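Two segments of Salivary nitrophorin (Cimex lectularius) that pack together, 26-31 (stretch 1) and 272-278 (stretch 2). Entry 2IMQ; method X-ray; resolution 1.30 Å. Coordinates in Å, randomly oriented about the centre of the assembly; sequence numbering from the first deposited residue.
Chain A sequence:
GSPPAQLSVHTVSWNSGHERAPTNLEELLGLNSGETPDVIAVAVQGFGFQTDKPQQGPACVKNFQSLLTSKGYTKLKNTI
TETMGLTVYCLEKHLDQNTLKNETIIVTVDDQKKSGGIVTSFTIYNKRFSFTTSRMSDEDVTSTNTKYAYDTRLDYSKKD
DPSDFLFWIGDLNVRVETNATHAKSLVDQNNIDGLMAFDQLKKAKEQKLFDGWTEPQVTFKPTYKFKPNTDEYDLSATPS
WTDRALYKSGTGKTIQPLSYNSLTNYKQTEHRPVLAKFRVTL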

# COMPACT_ATOMS: atom_id res chain seq x y z
N GLU A 26 2.63 13.74 -9.38
CA GLU A 26 1.48 14.36 -8.79
C GLU A 26 0.24 13.50 -8.88
O GLU A 26 -0.49 13.37 -7.92
N GLU A 27 0.01 12.92 -10.04
CA GLU A 27 -1.12 12.06 -10.21
C GLU A 27 -1.01 10.80 -9.31
O GLU A 27 -2.00 10.42 -8.67
N LEU A 28 0.17 10.21 -9.26
CA LEU A 28 0.43 9.02 -8.47
C LEU A 28 0.08 9.24 -7.01
O LEU A 28 -0.42 8.34 -6.34
N LEU A 29 0.33 10.45 -6.51
CA LEU A 29 0.14 10.76 -5.10
C LEU A 29 -1.18 11.45 -4.81
O LEU A 29 -1.50 11.76 -3.68
N GLY A 30 -2.01 11.64 -5.83
CA GLY A 30 -3.31 12.21 -5.63
C GLY A 30 -3.28 13.72 -5.43
O GLY A 30 -4.15 14.22 -4.76
N LEU A 31 -2.29 14.40 -6.02
CA LEU A 31 -2.04 15.85 -5.83
C LEU A 31 -2.48 16.70 -7.03
O LEU A 31 -2.49 17.94 -6.98
N ARG A 272 -1.50 -2.07 -11.96
CA ARG A 272 -1.77 -0.65 -11.89
C ARG A 272 -1.68 -0.20 -10.45
O ARG A 272 -2.18 -0.87 -9.54
N PRO A 273 -1.13 1.00 -10.22
CA PRO A 273 -1.05 1.54 -8.85
C PRO A 273 -2.41 1.81 -8.28
O PRO A 273 -3.37 2.10 -9.03
N VAL A 274 -2.51 1.76 -6.96
CA VAL A 274 -3.73 1.98 -6.26
C VAL A 274 -3.57 3.10 -5.26
O VAL A 274 -2.68 3.04 -4.40
N LEU A 275 -4.43 4.12 -5.38
CA LEU A 275 -4.39 5.30 -4.58
C LEU A 275 -5.61 5.38 -3.66
O LEU A 275 -6.76 5.29 -4.14
N ALA A 276 -5.37 5.53 -2.37
CA ALA A 276 -6.44 5.69 -1.42
C ALA A 276 -6.27 7.03 -0.74
O ALA A 276 -5.15 7.48 -0.50
N LYS A 277 -7.38 7.61 -0.39
CA LYS A 277 -7.44 8.90 0.28
C LYS A 277 -8.37 8.72 1.45
O LYS A 277 -9.47 8.19 1.31
N PHE A 278 -7.91 9.17 2.62
CA PHE A 278 -8.68 9.03 3.87
C PHE A 278 -8.73 10.33 4.60
O PHE A 278 -7.80 11.13 4.52

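Stretch 2 meets the end of a short, weakly bonded helix with the alternate residues P273, L275 and K277, whose CA-to-CB bonds all point toward stretch 1. R272 makes no contact across the interface, and its guanidinium nitrogens NH1 and NH2 find hydrogen-bonding partners elsewhere in the structure. P273, just before the strand, presents a compact, apolar ring in the C-gamma endo pucker. Its CB lies 3.9 Å from CD1 of L28, an ordinary van der Waals contact. The CA-to-CB bond of L28 points sideways, but its t, p rotamer brings the end of the side chain nearer to the proline.

V274 follows with chi1 in t and points away, as expected of alternation along a strand. L275 then returns to the interface and has the largest share of covered area. Its rotamer is t, p, and its branched end lies against the last helical turn: CD1 is 3.7 Å from O of L28, and CD2 is 4.0 Å from O of E27 and 3.6 Å from CA of G30. Leucine suits this place because its two methyls can cover a backbone surface without needing polar partners. The cost is that O of L28 is buried with no partner in the model, whereas O of E27 accepts a hydrogen bond from N of G30 at 3.1 Å.

G30 closes the helix in a Schellman motif. Its positive phi favours glycine, and so does the packing: an ideal CB would lie just 3.1 Å from both CD2 of L275 and CE of K277.

A276 is out of reach. K277, with chi1 in m and the remaining chi angles in t, extends its aliphatic chain past G30. Its NZ lies 3.8 Å from O of G30 and is hydrogen-bonded elsewhere in the structure. No hydrogen bond joins the stretches; the packing is chiefly apolar.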

# COMPACT_ATOMS: atom_id res chain seq x y z
CB GLU A 26 1.19 15.75 -9.41
CG GLU A 26 2.14 16.83 -8.98
CD GLU A 26 1.59 18.23 -9.16
OE1 GLU A 26 0.65 18.37 -9.94
OE2 GLU A 26 2.08 19.18 -8.48
CB GLU A 27 -1.21 11.63 -11.66
CG GLU A 27 -2.42 10.80 -11.99
CD GLU A 27 -2.50 10.42 -13.46
OE1 GLU A 27 -3.49 9.78 -13.83
OE2 GLU A 27 -1.58 10.74 -14.24
CB LEU A 28 1.91 8.64 -8.63
CG LEU A 28 2.27 7.31 -8.00
CD1 LEU A 28 1.72 6.14 -8.75
CD2 LEU A 28 3.74 7.15 -7.82
CB LEU A 29 1.29 11.61 -4.58
CG LEU A 29 2.67 11.07 -4.87
CD1 LEU A 29 3.68 12.08 -4.42
CD2 LEU A 29 2.88 9.80 -4.23
CB LEU A 31 -0.55 16.08 -5.54
CG LEU A 31 -0.03 15.33 -4.31
CD1 LEU A 31 1.49 15.58 -4.08
CD2 LEU A 31 -0.82 15.64 -3.10
CB ARG A 272 -3.17 -0.34 -12.44
CG ARG A 272 -3.40 -0.85 -13.87
CD ARG A 272 -2.54 -0.11 -14.86
NE ARG A 272 -1.75 -0.93 -15.80
CZ ARG A 272 -2.08 -1.21 -17.04
NH1 ARG A 272 -3.25 -0.83 -17.56
NH2 ARG A 272 -1.22 -1.89 -17.80
CB PRO A 273 -0.25 2.84 -9.00
CG PRO A 273 -0.04 3.04 -10.41
CD PRO A 273 -0.54 1.92 -11.19
CB VAL A 274 -4.24 0.68 -5.61
CG1 VAL A 274 -5.43 0.93 -4.72
CG2 VAL A 274 -4.68 -0.32 -6.65
CB LEU A 275 -4.40 6.51 -5.53
CG LEU A 275 -4.52 7.89 -4.91
CD1 LEU A 275 -3.32 8.21 -3.97
CD2 LEU A 275 -4.61 8.90 -5.98
CB ALA A 276 -6.49 4.56 -0.38
CB LYS A 277 -7.94 10.04 -0.64
CG LYS A 277 -7.17 10.19 -1.92
CD LYS A 277 -7.72 11.32 -2.80
CE LYS A 277 -7.03 11.36 -4.13
NZ LYS A 277 -7.56 12.53 -4.92
CB PHE A 278 -7.97 8.04 4.80
CG PHE A 278 -7.73 6.70 4.19
CD1 PHE A 278 -6.54 6.44 3.53
CD2 PHE A 278 -8.64 5.68 4.38
CE1 PHE A 278 -6.30 5.18 3.00
CE2 PHE A 278 -8.34 4.37 3.85
CZ PHE A 278 -7.19 4.19 3.14